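Local structure of 2-c-methyl-d-erythritol 4-phosphate cytidylyltransferase (Streptococcus pneumoniae, 2VSH) at residues A[33-37]-A[112-117]; A[142-147]-A[159-165]; A[167-171]-A[213-217]; A[171-175]-A[196-201]. The protein transfers the cytidylyl group of CTP to D-ribitol 5-phosphate, making the CDP-activated ribitol needed for teichoic acid precursors. The contacts are given in a common frame with arbitrary orientation. Numbering follows the deposited sequence.

Contact 1 (A[33-37]-A[112-117])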
# COMPACT_ATOMS: atom_id res chain seq x y z
N ILE A 33 -13.88 -15.85 -7.89
CA ILE A 33 -12.53 -15.32 -8.03
C ILE A 33 -11.50 -16.43 -8.23
O ILE A 33 -10.63 -16.33 -9.12
CB ILE A 33 -12.15 -14.38 -6.83
CG1 ILE A 33 -13.00 -13.10 -6.90
CG2 ILE A 33 -10.65 -14.02 -6.88
CD1 ILE A 33 -13.07 -12.27 -5.60
N LEU A 34 -11.61 -17.50 -7.43
CA LEU A 34 -10.68 -18.62 -7.53
C LEU A 34 -10.62 -19.20 -8.95
O LEU A 34 -9.55 -19.57 -9.44
CB LEU A 34 -11.06 -19.74 -6.55
CG LEU A 34 -10.23 -21.03 -6.63
CD1 LEU A 34 -8.73 -20.81 -6.33
CD2 LEU A 34 -10.82 -22.13 -5.74
N ILE A 35 -11.78 -19.27 -9.58
CA ILE A 35 -11.90 -19.82 -10.94
C ILE A 35 -11.19 -18.93 -11.98
O ILE A 35 -10.46 -19.45 -12.84
CB ILE A 35 -13.37 -20.07 -11.32
CG1 ILE A 35 -13.95 -21.23 -10.48
CG2 ILE A 35 -13.52 -20.33 -12.83
CD1 ILE A 35 -13.18 -22.59 -10.60
N HIS A 36 -11.40 -17.61 -11.88
CA HIS A 36 -10.71 -16.64 -12.72
C HIS A 36 -9.21 -16.86 -12.66
O HIS A 36 -8.51 -16.83 -13.69
CB HIS A 36 -10.98 -15.21 -12.24
CG HIS A 36 -12.34 -14.70 -12.56
ND1 HIS A 36 -12.66 -14.16 -13.78
CD2 HIS A 36 -13.46 -14.61 -11.80
CE1 HIS A 36 -13.93 -13.78 -13.77
NE2 HIS A 36 -14.43 -14.04 -12.58
N THR A 37 -8.71 -17.07 -11.44
CA THR A 37 -7.28 -17.20 -11.19
C THR A 37 -6.73 -18.51 -11.78
O THR A 37 -5.69 -18.52 -12.45
CB THR A 37 -6.98 -17.14 -9.65
OG1 THR A 37 -7.46 -15.90 -9.12
CG2 THR A 37 -5.48 -17.26 -9.39
N HIS A 112 1.08 -18.58 -6.23
CA HIS A 112 0.29 -17.39 -6.53
C HIS A 112 -0.97 -17.35 -5.66
O HIS A 112 -1.61 -18.39 -5.45
CB HIS A 112 -0.08 -17.37 -8.03
CG HIS A 112 -0.77 -16.12 -8.47
ND1 HIS A 112 -0.13 -14.89 -8.52
CD2 HIS A 112 -2.05 -15.89 -8.87
CE1 HIS A 112 -0.98 -13.97 -8.94
NE2 HIS A 112 -2.16 -14.55 -9.15
N ASP A 113 -1.32 -16.16 -5.18
CA ASP A 113 -2.54 -15.94 -4.37
C ASP A 113 -3.79 -16.25 -5.18
O ASP A 113 -3.92 -15.77 -6.30
CB ASP A 113 -2.64 -14.48 -3.95
CG ASP A 113 -1.56 -14.05 -2.98
OD1 ASP A 113 -1.07 -14.90 -2.20
OD2 ASP A 113 -1.21 -12.86 -2.99
N SER A 114 -4.75 -16.98 -4.59
CA SER A 114 -6.04 -17.22 -5.24
C SER A 114 -6.81 -15.95 -5.55
O SER A 114 -7.55 -15.90 -6.53
CB SER A 114 -6.93 -18.13 -4.40
OG SER A 114 -7.23 -17.49 -3.18
N VAL A 115 -6.63 -14.93 -4.70
CA VAL A 115 -7.37 -13.66 -4.83
C VAL A 115 -6.66 -12.61 -5.68
O VAL A 115 -6.95 -11.41 -5.61
CB VAL A 115 -7.74 -13.06 -3.47
CG1 VAL A 115 -8.84 -13.91 -2.80
CG2 VAL A 115 -6.48 -12.90 -2.57
N ARG A 116 -5.73 -13.08 -6.50
CA ARG A 116 -5.09 -12.25 -7.51
C ARG A 116 -5.49 -12.73 -8.92
O ARG A 116 -4.67 -13.33 -9.62
CB ARG A 116 -3.58 -12.25 -7.34
CG ARG A 116 -3.08 -11.35 -6.21
CD ARG A 116 -1.56 -11.22 -6.26
NE ARG A 116 -1.02 -10.75 -4.99
CZ ARG A 116 -0.72 -9.48 -4.70
NH1 ARG A 116 -0.91 -8.53 -5.59
NH2 ARG A 116 -0.24 -9.17 -3.51
N PRO A 117 -6.76 -12.49 -9.32
CA PRO A 117 -7.24 -13.03 -10.61
C PRO A 117 -6.70 -12.32 -11.86
O PRO A 117 -6.93 -12.81 -12.98
CB PRO A 117 -8.76 -12.87 -10.52
CG PRO A 117 -8.97 -11.73 -9.59
CD PRO A 117 -7.79 -11.70 -8.64

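Contact 2 (A[142-147]-A[159-165])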
# COMPACT_ATOMS: atom_id res chain seq x y z
N GLU A 142 7.10 -1.16 -8.50
CA GLU A 142 7.62 -0.03 -7.73
C GLU A 142 6.61 0.40 -6.67
O GLU A 142 5.43 0.56 -6.96
CB GLU A 142 7.96 1.15 -8.63
CG GLU A 142 9.14 0.89 -9.55
CD GLU A 142 9.50 2.09 -10.41
OE1 GLU A 142 8.97 3.20 -10.17
OE2 GLU A 142 10.33 1.91 -11.33
N ALA A 143 7.10 0.59 -5.45
CA ALA A 143 6.26 1.07 -4.35
C ALA A 143 5.86 2.52 -4.61
O ALA A 143 6.70 3.33 -5.00
CB ALA A 143 7.00 0.94 -3.03
N VAL A 144 4.58 2.82 -4.44
CA VAL A 144 4.05 4.16 -4.67
C VAL A 144 3.59 4.79 -3.35
O VAL A 144 3.51 6.02 -3.24
CB VAL A 144 2.92 4.15 -5.74
CG1 VAL A 144 2.23 5.52 -5.84
CG2 VAL A 144 3.47 3.74 -7.09
N ASP A 145 3.29 3.94 -2.38
CA ASP A 145 3.08 4.34 -0.99
C ASP A 145 4.37 4.89 -0.40
O ASP A 145 5.45 4.39 -0.70
CB ASP A 145 2.70 3.11 -0.14
CG ASP A 145 1.20 2.94 0.02
OD1 ASP A 145 0.48 3.97 0.13
OD2 ASP A 145 0.76 1.77 0.06
N THR A 146 4.25 5.89 0.45
CA THR A 146 5.40 6.25 1.25
C THR A 146 5.46 5.30 2.45
O THR A 146 4.44 5.05 3.10
CB THR A 146 5.42 7.75 1.66
OG1 THR A 146 5.88 7.86 3.01
CG2 THR A 146 4.06 8.37 1.54
N ILE A 147 6.63 4.75 2.69
CA ILE A 147 6.81 3.73 3.72
C ILE A 147 7.61 4.30 4.88
O ILE A 147 8.70 4.84 4.70
CB ILE A 147 7.47 2.44 3.14
CG1 ILE A 147 6.56 1.76 2.11
CG2 ILE A 147 7.87 1.48 4.24
CD1 ILE A 147 5.10 1.52 2.57
N ILE A 159 12.93 6.10 7.87
CA ILE A 159 12.28 6.13 6.58
C ILE A 159 13.25 5.49 5.58
O ILE A 159 14.32 6.06 5.31
CB ILE A 159 11.91 7.58 6.15
CG1 ILE A 159 10.55 7.97 6.74
CG2 ILE A 159 11.81 7.72 4.64
CD1 ILE A 159 10.62 8.94 7.87
N PRO A 160 12.91 4.30 5.07
CA PRO A 160 13.73 3.67 4.03
C PRO A 160 13.82 4.54 2.78
O PRO A 160 12.92 5.33 2.50
CB PRO A 160 12.98 2.37 3.71
CG PRO A 160 12.11 2.11 4.89
CD PRO A 160 11.76 3.46 5.45
N ASN A 161 14.92 4.39 2.05
CA ASN A 161 15.09 5.04 0.76
C ASN A 161 14.04 4.50 -0.22
O ASN A 161 14.11 3.34 -0.64
CB ASN A 161 16.52 4.81 0.25
CG ASN A 161 16.82 5.55 -1.03
OD1 ASN A 161 17.98 5.73 -1.39
ND2 ASN A 161 15.78 6.00 -1.72
N ARG A 162 13.08 5.35 -0.57
CA ARG A 162 11.98 4.97 -1.46
C ARG A 162 12.43 4.54 -2.87
O ARG A 162 11.72 3.81 -3.56
CB ARG A 162 10.95 6.10 -1.53
CG ARG A 162 9.56 5.62 -1.93
CD ARG A 162 8.57 6.77 -2.03
NE ARG A 162 7.71 6.60 -3.19
CZ ARG A 162 6.72 7.41 -3.54
NH1 ARG A 162 6.42 8.47 -2.79
NH2 ARG A 162 6.01 7.15 -4.63
N ALA A 163 13.62 4.97 -3.29
CA ALA A 163 14.19 4.57 -4.58
C ALA A 163 14.46 3.05 -4.69
O ALA A 163 14.60 2.52 -5.79
CB ALA A 163 15.47 5.36 -4.87
N HIS A 164 14.49 2.37 -3.54
CA HIS A 164 14.82 0.95 -3.49
C HIS A 164 13.69 0.08 -2.97
O HIS A 164 13.91 -1.09 -2.65
CB HIS A 164 16.09 0.73 -2.65
CG HIS A 164 17.29 1.43 -3.19
ND1 HIS A 164 18.15 2.16 -2.39
CD2 HIS A 164 17.77 1.54 -4.45
CE1 HIS A 164 19.11 2.68 -3.14
NE2 HIS A 164 18.90 2.31 -4.40
N LEU A 165 12.49 0.64 -2.89
CA LEU A 165 11.35 -0.09 -2.36
C LEU A 165 10.39 -0.54 -3.46
O LEU A 165 10.17 0.17 -4.43
CB LEU A 165 10.61 0.73 -1.29
CG LEU A 165 11.42 1.19 -0.06
CD1 LEU A 165 10.56 2.05 0.88
CD2 LEU A 165 12.04 0.00 0.70
O HOH W 1 10.12 5.29 2.55

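Contact 3 (A[167-171]-A[213-217])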
# COMPACT_ATOMS: atom_id res chain seq x y z
N GLN A 167 6.59 -2.86 -4.05
CA GLN A 167 5.44 -3.56 -3.49
C GLN A 167 5.49 -5.02 -3.94
O GLN A 167 5.56 -5.31 -5.15
CB GLN A 167 4.12 -2.91 -3.93
CG GLN A 167 2.87 -3.71 -3.57
CD GLN A 167 1.65 -3.30 -4.38
OE1 GLN A 167 1.15 -4.06 -5.21
NE2 GLN A 167 1.17 -2.08 -4.14
N GLY A 168 5.48 -5.93 -2.97
CA GLY A 168 5.55 -7.35 -3.24
C GLY A 168 4.21 -7.86 -3.70
O GLY A 168 3.19 -7.57 -3.09
N GLN A 169 4.22 -8.63 -4.78
CA GLN A 169 3.01 -9.26 -5.28
C GLN A 169 3.27 -10.76 -5.35
O GLN A 169 4.21 -11.24 -4.74
CB GLN A 169 2.65 -8.72 -6.66
CG GLN A 169 2.51 -7.19 -6.73
CD GLN A 169 2.03 -6.72 -8.11
OE1 GLN A 169 2.35 -7.32 -9.14
NE2 GLN A 169 1.23 -5.66 -8.12
N THR A 170 2.42 -11.48 -6.07
CA THR A 170 2.74 -12.84 -6.49
C THR A 170 2.52 -12.90 -8.01
O THR A 170 1.84 -12.03 -8.55
CB THR A 170 1.98 -13.93 -5.69
OG1 THR A 170 0.60 -14.00 -6.07
CG2 THR A 170 2.11 -13.72 -4.16
N PRO A 171 3.08 -13.91 -8.71
CA PRO A 171 3.83 -15.11 -8.27
C PRO A 171 5.13 -14.96 -7.47
O PRO A 171 5.81 -13.93 -7.51
CB PRO A 171 4.10 -15.87 -9.58
CG PRO A 171 3.05 -15.44 -10.51
CD PRO A 171 2.84 -13.95 -10.16
N GLY A 213 5.71 -7.12 -11.93
CA GLY A 213 4.29 -7.29 -11.66
C GLY A 213 3.50 -6.30 -12.48
O GLY A 213 3.95 -5.84 -13.52
N GLU A 214 2.29 -5.99 -12.01
CA GLU A 214 1.45 -4.99 -12.66
C GLU A 214 0.62 -4.32 -11.57
O GLU A 214 0.23 -4.98 -10.60
CB GLU A 214 0.53 -5.67 -13.67
CG GLU A 214 0.28 -4.88 -14.93
CD GLU A 214 1.48 -4.84 -15.84
OE1 GLU A 214 2.05 -3.75 -16.00
OE2 GLU A 214 1.86 -5.89 -16.41
N TYR A 215 0.35 -3.03 -11.72
CA TYR A 215 -0.48 -2.34 -10.75
C TYR A 215 -1.89 -2.92 -10.71
O TYR A 215 -2.54 -2.94 -9.66
CB TYR A 215 -0.45 -0.82 -10.98
CG TYR A 215 0.89 -0.28 -10.57
CD1 TYR A 215 1.80 0.19 -11.52
CD2 TYR A 215 1.30 -0.31 -9.24
CE1 TYR A 215 3.07 0.66 -11.14
CE2 TYR A 215 2.55 0.15 -8.85
CZ TYR A 215 3.43 0.63 -9.79
OH TYR A 215 4.67 1.07 -9.38
N SER A 216 -2.32 -3.45 -11.85
CA SER A 216 -3.61 -4.13 -11.99
C SER A 216 -3.61 -5.54 -11.35
O SER A 216 -4.67 -6.11 -11.16
CB SER A 216 -3.97 -4.25 -13.47
OG SER A 216 -3.01 -5.07 -14.13
N ASN A 217 -2.44 -6.08 -11.02
CA ASN A 217 -2.36 -7.39 -10.31
C ASN A 217 -2.87 -7.27 -8.85
O ASN A 217 -2.21 -7.68 -7.89
CB ASN A 217 -0.94 -7.97 -10.39
CG ASN A 217 -0.82 -9.41 -9.86
OD1 ASN A 217 -1.79 -10.17 -9.82
ND2 ASN A 217 0.40 -9.78 -9.50

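Contact 4 (A[171-175]-A[196-201])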
# COMPACT_ATOMS: atom_id res chain seq x y z
N PRO A 171 3.08 -13.91 -8.71
CA PRO A 171 3.83 -15.11 -8.27
C PRO A 171 5.13 -14.96 -7.47
O PRO A 171 5.81 -13.93 -7.51
CB PRO A 171 4.10 -15.87 -9.58
CG PRO A 171 3.05 -15.44 -10.51
CD PRO A 171 2.84 -13.95 -10.16
N GLN A 172 5.43 -16.02 -6.73
CA GLN A 172 6.73 -16.27 -6.15
C GLN A 172 7.10 -17.68 -6.60
O GLN A 172 6.35 -18.64 -6.38
CB GLN A 172 6.67 -16.16 -4.63
CG GLN A 172 6.21 -14.79 -4.16
CD GLN A 172 6.21 -14.61 -2.64
OE1 GLN A 172 6.54 -13.54 -2.15
NE2 GLN A 172 5.83 -15.65 -1.90
N THR A 173 8.26 -17.79 -7.25
CA THR A 173 8.60 -18.99 -8.01
C THR A 173 9.96 -19.55 -7.59
O THR A 173 10.92 -18.81 -7.39
CB THR A 173 8.57 -18.67 -9.54
OG1 THR A 173 7.26 -18.20 -9.88
CG2 THR A 173 8.92 -19.90 -10.39
N PHE A 174 10.03 -20.87 -7.45
CA PHE A 174 11.22 -21.52 -6.94
C PHE A 174 11.16 -23.04 -7.12
O PHE A 174 10.10 -23.60 -7.36
CB PHE A 174 11.44 -21.14 -5.45
CG PHE A 174 10.18 -21.12 -4.63
CD1 PHE A 174 9.54 -22.30 -4.28
CD2 PHE A 174 9.63 -19.91 -4.20
CE1 PHE A 174 8.36 -22.27 -3.53
CE2 PHE A 174 8.47 -19.88 -3.46
CZ PHE A 174 7.82 -21.06 -3.12
N ARG A 175 12.31 -23.70 -7.00
CA ARG A 175 12.37 -25.16 -7.05
C ARG A 175 11.70 -25.71 -5.81
O ARG A 175 11.93 -25.21 -4.70
CB ARG A 175 13.82 -25.64 -7.17
CG ARG A 175 14.41 -25.40 -8.56
CD ARG A 175 15.93 -25.27 -8.57
NE ARG A 175 16.32 -24.69 -9.86
CZ ARG A 175 16.42 -23.39 -10.13
NH1 ARG A 175 16.20 -22.47 -9.20
NH2 ARG A 175 16.73 -23.00 -11.35
N ASP A 196 6.85 -14.94 4.57
CA ASP A 196 6.92 -14.80 3.13
C ASP A 196 7.91 -15.82 2.60
O ASP A 196 9.00 -15.99 3.17
CB ASP A 196 7.33 -13.36 2.78
CG ASP A 196 7.48 -13.14 1.30
OD1 ASP A 196 6.56 -12.58 0.67
OD2 ASP A 196 8.52 -13.50 0.74
N ALA A 197 7.55 -16.48 1.50
CA ALA A 197 8.38 -17.56 0.95
C ALA A 197 9.71 -17.01 0.43
O ALA A 197 10.77 -17.59 0.70
CB ALA A 197 7.62 -18.31 -0.16
N CYS A 198 9.65 -15.89 -0.28
CA CYS A 198 10.88 -15.25 -0.78
C CYS A 198 11.82 -14.80 0.35
O CYS A 198 13.04 -14.89 0.22
CB CYS A 198 10.54 -14.10 -1.72
SG CYS A 198 9.82 -14.70 -3.29
N LYS A 199 11.25 -14.32 1.45
CA LYS A 199 12.03 -13.92 2.65
C LYS A 199 12.94 -15.05 3.15
O LYS A 199 14.07 -14.81 3.55
CB LYS A 199 11.08 -13.45 3.77
CG LYS A 199 11.73 -13.09 5.10
CD LYS A 199 12.83 -12.04 4.96
CE LYS A 199 13.39 -11.61 6.31
NZ LYS A 199 12.43 -10.71 7.04
N ILE A 200 12.44 -16.29 3.10
CA ILE A 200 13.20 -17.46 3.54
C ILE A 200 14.42 -17.65 2.64
O ILE A 200 15.50 -17.91 3.14
CB ILE A 200 12.34 -18.73 3.54
CG1 ILE A 200 11.16 -18.59 4.51
CG2 ILE A 200 13.17 -19.98 3.89
CD1 ILE A 200 10.15 -19.72 4.39
N PHE A 201 14.24 -17.51 1.33
CA PHE A 201 15.36 -17.58 0.38
C PHE A 201 16.34 -16.42 0.62
O PHE A 201 17.55 -16.62 0.67
CB PHE A 201 14.87 -17.60 -1.09
CG PHE A 201 14.28 -18.94 -1.53
CD1 PHE A 201 12.98 -19.30 -1.17
CD2 PHE A 201 15.02 -19.81 -2.32
CE1 PHE A 201 12.42 -20.54 -1.57
CE2 PHE A 201 14.49 -21.06 -2.73
CZ PHE A 201 13.17 -21.42 -2.35

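Contact 1 (A[33-37]-A[112-117])
In the Rossmann-like alpha/beta fold of this cytidylyltransferase (clan GT-A), the first turn of helix 33-42 packs against the loop that leaves the C-terminal end of strand 108-113. Thr37, Pro117 and Ser114 bury the most area here. Thr37 points its CA-to-CB bond at the loop and works with both ends of a small branched side chain: its hydroxyl gives a short hydrogen bond from OG1 to Ser114 O, 2.6 Å, while CG2 lies 3.7 Å from CD2 at the edge of the His112 ring. A threonine fits because it can satisfy a buried carbonyl and fill an apolar gap at once. Pro117 lies across the helix start, its CB 3.7 Å from His36 CB and its CG 3.9 Å from Ile33 CG2, so a compact, rigid ring closes the packing without adding a backbone donor. Ser114, part of the CTP-binding site by close similarity, is small enough for Leu34 CD1 to approach its CB at 3.8 Å, and its other neighbours include Ala9 of strand 3-9. The loop holds its own shape through a type I turn from Asp113 to Arg116. Arg116 bonds through NH1 to the backbone of Asn217 and also bridges back to Asp113, which forms a second salt bridge with Arg86, probably a CTP-site residue. Just before the turn, His112 reaches across it, NE2 donating to Arg116 O at 2.8 Å.

Contact 2 (A[142-147]-A[159-165])
One backbone hydrogen bond joins the segments directly: Ala143 N donates to Leu165 O at 3.3 Å, with a nearly straight angle of 167°. At the far end the link is made by water 1, which donates to Ile147 O at 2.6 Å and to Pro160 O at 2.8 Å; proline has no amide hydrogen, but its carbonyl can still accept. Apolar packing fills the space between these two links. Ala143 CB meets Leu165 CB at 4.0 Å, a methyl group small enough to let the backbones come close, and Leu165 CD1 reaches Ile147 CB at 3.8 Å. The Pro160 ring rests beside Ile147, its CD 3.4 Å from Ile147 O and its CG 4.3 Å from Ile147 CG2. These segments belong to the arm that projects from the central sheet between strands 136-142 and 165-175, and it serves dimerisation: Ile147 and Leu165 pair in an antiparallel ladder with a strand of the second subunit, so the sheet runs on across the interface. Branched aliphatic residues suit a place where both subunits pack. Among the polar residues Arg162 has by far the most area buried (87 Å²), being long enough to extend over the 142-147 loop. Its guanidinium has Val144 O and Asp145 O over one face; Val144 O is 3.1 Å from Arg162 NH2, but at an angle too poor for a hydrogen bond, and Asp145 O stands 4.0 Å from Arg162 NE.

Contact 3 (A[167-171]-A[213-217])
The 167-171 segment is extended at first, then turns a corner at Thr170 just before the cis peptide bond of Pro171; facing it, residues 213-217 leave strand 208-212 and fold into a type I turn from Glu214 to Asn217, closed by Asn217 N to Glu214 O at 2.9 Å. The closest CA atoms, those of Gln169 and Gly213, are 6.8 Å apart, so a side chain must span the gap. Gln169 does so with its amide: OE1 accepts from Glu214 N at 3.2 Å, and NE2 donates to Glu214 O at 2.8 Å, matching the donor and acceptor of one residue's backbone. A side chain on Gly213 would collide with Gln169 OE1. Asn217 ND2 donates both to Gln169 OE1, 3.2 Å, and to Thr170 O, 2.8 Å, locking the corner to the turn. Thr170 OG1 itself accepts from Asp113 N of the neighbouring strand. This buried amide network fastens a central strand of the cytidylyltransferase sheet to the loop before helix 223-232, close to Arg86, probably part of the CTP site.

Contact 4 (A[171-175]-A[196-201])
Asp196 opens the helix as its N-cap, OD2 accepting from Lys199 N at 2.9 Å; aspartate suits this position because it can accept from amide groups that the first turn leaves without a carbonyl partner. Ala197 follows with its CB pointing at the strand, 3.8 Å from Phe174 CE2, and its small methyl lets the helix settle against the Phe174 ring. Cys198 is a small buried side chain beside Gln172, whose CA-to-CB bond points at the helix start. Lys199 leads outward to bond with Ile159 O of the second subunit. One turn on from Ala197, Phe201 comes back to the strand: its CZ lies 3.6 Å from Phe174 CB, and the rings are near parallel, planes at 24°, but slid apart, centroids 5.2 Å from each other. The axes of strand segment 171-175 and helix segment 197-201 come within 9.4 Å, at 44°. The chemistry between these segments is thus mixed: an apolar patch of Phe174, Phe201 and Ala197 at one end, the buried Gln172 side chain against Asp196, Ala197 and Cys198 at the other.

Overall arrangement
From the N terminus, contact 1 comes first, closing a long excursion of 74 residues between helix 33-42 and the end of strand 108-113. Contact 2 follows in series and shuts the short arm between strands 136-142 and 165-175. Strand 165-175 then starts both remaining contacts, which share Pro171: contact 4 closes the nearer helical excursion, and its later segment falls inside the loop that contact 3 closes. Contact 3 meets all the others: besides sharing Pro171 with contact 4, it touches contact 1 through Arg116 with Asn217 and through Asp113 with Thr170, and contact 2 through Tyr215 with Glu142. Contacts 2, 3 and 4 all reach the second subunit, whereas contact 1 is confined to its own chain.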